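Local coordinates for protein alpha-galactosidase (Lactobacillus brevis, PDB 3MI6) that probably hydrolyses terminal, non-reducing alpha-D-galactose residues from alpha-galactosides, as a member of glycosyl hydrolase family 36, at residues L184-A189 and S270-G275; P231-A236 and D260-D265. All blocks are in the same frame, centred on the assembly; numbering follows the deposited sequence.

Contact 1: L184-A189 and S270-G275; sequences LDLPDA and SRILTG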
loop_
_atom_site.group_PDB
_atom_site.type_symbol
_atom_site.label_atom_id
_atom_site.label_comp_id
_atom_site.label_asym_id
_atom_site.label_seq_id
_atom_site.Cartn_x
_atom_site.Cartn_y
_atom_site.Cartn_z
ATOM N N LEU D 184 -17.179 -12.027 20.451
ATOM C CA LEU D 184 -16.014 -12.867 20.202
ATOM C C LEU D 184 -14.752 -12.096 20.484
ATOM O O LEU D 184 -14.488 -11.075 19.856
ATOM C CB LEU D 184 -15.973 -13.400 18.768
ATOM C CG LEU D 184 -14.644 -14.122 18.481
ATOM C CD1 LEU D 184 -14.392 -15.264 19.504
ATOM C CD2 LEU D 184 -14.489 -14.623 17.023
ATOM N N ASP D 185 -13.962 -12.587 21.424
ATOM C CA ASP D 185 -12.659 -12.002 21.658
ATOM C C ASP D 185 -11.579 -12.868 21.022
ATOM O O ASP D 185 -11.543 -14.082 21.241
ATOM C CB ASP D 185 -12.400 -11.830 23.154
ATOM C CG ASP D 185 -13.237 -10.718 23.778
ATOM O OD1 ASP D 185 -13.732 -9.832 23.036
ATOM O OD2 ASP D 185 -13.385 -10.719 25.020
ATOM N N LEU D 186 -10.714 -12.240 20.222
ATOM C CA LEU D 186 -9.564 -12.910 19.638
ATOM C C LEU D 186 -8.294 -12.310 20.210
ATOM O O LEU D 186 -8.288 -11.151 20.640
ATOM C CB LEU D 186 -9.576 -12.758 18.127
ATOM C CG LEU D 186 -10.781 -13.329 17.375
ATOM C CD1 LEU D 186 -10.799 -12.801 15.936
ATOM C CD2 LEU D 186 -10.786 -14.850 17.410
ATOM N N PRO D 187 -7.206 -13.099 20.205
ATOM C CA PRO D 187 -5.925 -12.778 20.842
ATOM C C PRO D 187 -5.064 -11.738 20.109
ATOM O O PRO D 187 -4.119 -11.252 20.722
ATOM C CB PRO D 187 -5.199 -14.128 20.846
ATOM C CG PRO D 187 -6.190 -15.131 20.349
ATOM C CD PRO D 187 -7.153 -14.406 19.532
ATOM N N ASP D 188 -5.352 -11.434 18.845
ATOM C CA ASP D 188 -4.618 -10.399 18.094
ATOM C C ASP D 188 -5.505 -9.581 17.142
ATOM O O ASP D 188 -6.709 -9.805 17.043
ATOM C CB ASP D 188 -3.454 -11.008 17.307
ATOM C CG ASP D 188 -3.917 -11.805 16.085
ATOM O OD1 ASP D 188 -4.281 -11.182 15.048
ATOM O OD2 ASP D 188 -3.889 -13.059 16.158
ATOM N N ALA D 189 -4.911 -8.640 16.424
ATOM C CA ALA D 189 -5.704 -7.764 15.571
ATOM C C ALA D 189 -5.105 -7.639 14.184
ATOM O O ALA D 189 -5.281 -6.617 13.499
ATOM C CB ALA D 189 -5.846 -6.400 16.200
ATOM N N SER D 270 -8.973 -8.226 19.774
ATOM C CA SER D 270 -10.150 -7.824 19.041
ATOM C C SER D 270 -11.430 -8.337 19.666
ATOM O O SER D 270 -11.580 -9.531 19.877
ATOM C CB SER D 270 -10.063 -8.358 17.622
ATOM O OG SER D 270 -8.897 -7.874 16.989
ATOM N N ARG D 271 -12.362 -7.425 19.934
ATOM C CA ARG D 271 -13.710 -7.811 20.292
ATOM C C ARG D 271 -14.673 -7.581 19.122
ATOM O O ARG D 271 -14.892 -6.444 18.700
ATOM C CB ARG D 271 -14.172 -7.046 21.535
ATOM C CG ARG D 271 -15.501 -7.533 22.122
ATOM C CD ARG D 271 -15.708 -6.991 23.527
ATOM N NE ARG D 271 -15.043 -7.814 24.525
ATOM C CZ ARG D 271 -14.881 -7.471 25.800
ATOM N NH1 ARG D 271 -15.325 -6.303 26.237
ATOM N NH2 ARG D 271 -14.255 -8.290 26.635
ATOM N N ILE D 272 -15.241 -8.668 18.603
ATOM C CA ILE D 272 -16.295 -8.578 17.601
ATOM C C ILE D 272 -17.673 -8.731 18.256
ATOM O O ILE D 272 -18.001 -9.780 18.781
ATOM C CB ILE D 272 -16.139 -9.646 16.470
ATOM C CG1 ILE D 272 -14.784 -9.535 15.764
ATOM C CG2 ILE D 272 -17.230 -9.493 15.428
ATOM C CD1 ILE D 272 -13.574 -9.835 16.624
ATOM N N LEU D 273 -18.473 -7.669 18.207
ATOM C CA LEU D 273 -19.805 -7.638 18.801
ATOM C C LEU D 273 -20.809 -7.605 17.698
ATOM O O LEU D 273 -20.646 -6.824 16.792
ATOM C CB LEU D 273 -19.987 -6.351 19.605
ATOM C CG LEU D 273 -19.339 -6.256 20.980
ATOM C CD1 LEU D 273 -19.732 -4.971 21.668
ATOM C CD2 LEU D 273 -19.785 -7.447 21.785
ATOM N N THR D 274 -21.847 -8.433 17.762
ATOM C CA THR D 274 -22.939 -8.347 16.789
ATOM C C THR D 274 -24.337 -8.617 17.361
ATOM O O THR D 274 -24.542 -9.560 18.110
ATOM C CB THR D 274 -22.701 -9.232 15.546
ATOM O OG1 THR D 274 -22.411 -10.569 15.947
ATOM C CG2 THR D 274 -21.528 -8.698 14.711
ATOM N N GLY D 275 -25.294 -7.770 17.010
ATOM C CA GLY D 275 -26.678 -7.982 17.378
ATOM C C GLY D 275 -27.493 -6.718 17.161
ATOM O O GLY D 275 -27.176 -5.883 16.308
#
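Ser270 pairs with Leu186 through two backbone hydrogen bonds, Leu186 N to Ser270 O at 2.9 Å and Ser270 N to Leu186 O at 3.1 Å. The Ser270 side chain reaches past strand 184-186. With OG beside the backbone N (chi1 -58°), the hydroxyl donates to Asp188 O at 2.9 Å, tilted out of the carbonyl plane. This ties the start of strand 270-274 to the loop that follows strand 184-186.

Arg271 lies opposite Asp185 in a non-hydrogen-bonded pair, and the two side chains run side by side in the same direction. Arg271 NE meets Asp185 OD1 at 2.8 Å, and Arg271 NH2 meets Asp185 OD2 at 3.0 Å. Both oxygens use syn lone pairs, and the carboxylate and guanidinium planes are 21° apart, a side-on bidentate salt bridge. Ala75 N also donates to Asp185 OD2, and Asp84 makes a second salt bridge to Arg271 NH2.

These antiparallel strands belong to the beta-sandwich-like N-terminal domain.

Ile272 returns to the Ser270 face. Ile272 N donates to Leu184 O at 2.8 Å, and Leu184 N donates back to Ile272 O. Ile272 CD1 touches Leu186 CD1 at 4.1 Å, their side chains crossing obliquely, and Phe250 touches Ile272 and Leu184.

Contact 2: P231-A236 and D260-D265; sequences PFMMLA and DAIEVD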
loop_
_atom_site.group_PDB
_atom_site.type_symbol
_atom_site.label_atom_id
_atom_site.label_comp_id
_atom_site.label_asym_id
_atom_site.label_seq_id
_atom_site.Cartn_x
_atom_site.Cartn_y
_atom_site.Cartn_z
ATOM N N PRO D 231 -25.634 -6.484 7.523
ATOM C CA PRO D 231 -25.231 -7.145 8.774
ATOM C C PRO D 231 -24.074 -8.125 8.616
ATOM O O PRO D 231 -23.442 -8.457 9.611
ATOM C CB PRO D 231 -26.494 -7.908 9.192
ATOM C CG PRO D 231 -27.614 -7.164 8.553
ATOM C CD PRO D 231 -27.070 -6.672 7.244
ATOM N N PHE D 232 -23.803 -8.589 7.402
ATOM C CA PHE D 232 -22.713 -9.548 7.187
ATOM C C PHE D 232 -21.317 -8.930 7.046
ATOM O O PHE D 232 -21.115 -7.975 6.298
ATOM C CB PHE D 232 -22.976 -10.402 5.955
ATOM C CG PHE D 232 -21.833 -11.272 5.601
ATOM C CD1 PHE D 232 -21.512 -12.362 6.400
ATOM C CD2 PHE D 232 -21.045 -10.989 4.498
ATOM C CE1 PHE D 232 -20.426 -13.174 6.091
ATOM C CE2 PHE D 232 -19.962 -11.798 4.168
ATOM C CZ PHE D 232 -19.647 -12.895 4.966
HETATM N N MSE D 233 -20.338 -9.497 7.734
HETATM C CA MSE D 233 -18.984 -8.959 7.663
HETATM C C MSE D 233 -17.984 -10.079 7.807
HETATM O O MSE D 233 -18.354 -11.185 8.201
HETATM C CB MSE D 233 -18.761 -7.962 8.786
HETATM C CG MSE D 233 -18.880 -8.579 10.155
HETATM SE SE MSE D 233 -18.410 -7.363 11.601
HETATM C CE MSE D 233 -16.512 -7.742 11.740
HETATM N N MSE D 234 -16.717 -9.791 7.507
HETATM C CA MSE D 234 -15.660 -10.787 7.636
HETATM C C MSE D 234 -14.447 -10.204 8.318
HETATM O O MSE D 234 -14.212 -8.989 8.247
HETATM C CB MSE D 234 -15.271 -11.336 6.275
HETATM C CG MSE D 234 -16.426 -12.000 5.568
HETATM SE SE MSE D 234 -15.980 -12.834 3.861
HETATM C CE MSE D 234 -15.522 -11.208 2.884
ATOM N N LEU D 235 -13.704 -11.062 9.019
ATOM C CA LEU D 235 -12.356 -10.720 9.457
ATOM C C LEU D 235 -11.395 -11.618 8.707
ATOM O O LEU D 235 -11.324 -12.821 8.986
ATOM C CB LEU D 235 -12.163 -10.962 10.947
ATOM C CG LEU D 235 -12.615 -9.964 12.007
ATOM C CD1 LEU D 235 -11.868 -10.283 13.291
ATOM C CD2 LEU D 235 -12.335 -8.545 11.572
ATOM N N ALA D 236 -10.665 -11.056 7.749
ATOM C CA ALA D 236 -9.711 -11.861 7.002
ATOM C C ALA D 236 -8.293 -11.599 7.484
ATOM O O ALA D 236 -7.960 -10.483 7.895
ATOM C CB ALA D 236 -9.831 -11.583 5.521
ATOM N N ASP D 260 -22.495 -4.037 14.036
ATOM C CA ASP D 260 -21.350 -4.905 13.790
ATOM C C ASP D 260 -20.147 -4.119 14.224
ATOM O O ASP D 260 -19.781 -3.145 13.580
ATOM C CB ASP D 260 -21.208 -5.202 12.307
ATOM C CG ASP D 260 -22.073 -6.346 11.856
ATOM O OD1 ASP D 260 -22.871 -6.882 12.661
ATOM O OD2 ASP D 260 -21.951 -6.720 10.675
ATOM N N ALA D 261 -19.533 -4.522 15.321
ATOM C CA ALA D 261 -18.525 -3.676 15.924
ATOM C C ALA D 261 -17.285 -4.459 16.252
ATOM O O ALA D 261 -17.347 -5.560 16.798
ATOM C CB ALA D 261 -19.071 -2.974 17.155
ATOM N N ILE D 262 -16.147 -3.881 15.903
ATOM C CA ILE D 262 -14.867 -4.500 16.163
ATOM C C ILE D 262 -13.956 -3.506 16.835
ATOM O O ILE D 262 -13.662 -2.446 16.279
ATOM C CB ILE D 262 -14.202 -4.902 14.891
ATOM C CG1 ILE D 262 -15.092 -5.859 14.160
ATOM C CG2 ILE D 262 -12.921 -5.600 15.189
ATOM C CD1 ILE D 262 -14.301 -7.017 13.628
ATOM N N GLU D 263 -13.497 -3.867 18.025
ATOM C CA GLU D 263 -12.668 -2.989 18.829
ATOM C C GLU D 263 -11.330 -3.661 19.052
ATOM O O GLU D 263 -11.261 -4.832 19.411
ATOM C CB GLU D 263 -13.356 -2.686 20.166
ATOM C CG GLU D 263 -12.697 -1.590 20.988
ATOM C CD GLU D 263 -13.413 -1.370 22.316
ATOM O OE1 GLU D 263 -14.195 -2.280 22.699
ATOM O OE2 GLU D 263 -13.199 -0.303 22.962
ATOM N N VAL D 264 -10.273 -2.906 18.807
ATOM C CA VAL D 264 -8.910 -3.354 19.036
ATOM C C VAL D 264 -8.441 -2.607 20.265
ATOM O O VAL D 264 -8.382 -1.382 20.261
ATOM C CB VAL D 264 -8.011 -3.019 17.830
ATOM C CG1 VAL D 264 -6.589 -3.456 18.078
ATOM C CG2 VAL D 264 -8.575 -3.673 16.551
ATOM N N ASP D 265 -8.122 -3.342 21.323
ATOM C CA ASP D 265 -7.810 -2.714 22.598
ATOM C C ASP D 265 -6.333 -2.403 22.730
ATOM O O ASP D 265 -5.549 -2.603 21.797
ATOM C CB ASP D 265 -8.257 -3.589 23.772
ATOM C CG ASP D 265 -7.365 -4.807 23.970
ATOM O OD1 ASP D 265 -6.770 -5.262 22.979
ATOM O OD2 ASP D 265 -7.264 -5.325 25.106
#
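Met233, a selenomethionine, and Asp260 send their side chains past each other in opposite directions. Met233 SE lies 3.6 Å from Asp260 CB. The first torsion of Met233 (chi1 62°) sets CG between the backbone N and the carbonyl carbon, 3.6 Å from Asp260 OD2. The Met233 side chain then bends at chi3, which places CE on the Ile262 side, although its modelled approach to Ile262 CD1 is doubtful. The Asp260 carboxylate turns to the Pro231 backbone, and Asp260 OD2 lies 2.5 Å from Pro231 O. An alanine in place of Asp260 would probably open a gap beside Met233 SE and CG, where the carboxylate packs.

Leu235 and Ile262 reach toward each other tip to tip, and Leu235 CD2 and CG both face Ile262 CD1.

No backbone pairing joins the segments. Their strand axes come no nearer than 9.5 Å and run 25° from parallel. The contact spans two facing sheets of the N-terminal domain, mainly through side chains, as in a beta-sandwich. Strand 233-236 lies between 192-197 and 247-252 in one sheet. Strand 258-264 lies between 214-219 and 270-274 in the other, and the Ile272 side chain of strand 270-274 touches Met233, Leu235 and Ile262 between the sheets.

Overall arrangement
From the N terminus the chain first enters contact 1 at 184-189. It next passes through 231-236 and then 260-265, which closes the loop of contact 2. Only afterwards does 270-275 return to 184-189, so contact 2 is nested inside the loop of contact 1. Contact 1 joins neighbours within one antiparallel sheet, whereas contact 2 joins that sheet to the one facing it. Strands 258-264 and 270-274 follow each other in the chain and lie side by side, linking the contacts directly. Leu273 N probably bonds to Ala261 O, and Arg271 N to Glu263 O. The contact centres are about 7 Å apart, and both lie away from the predicted active site.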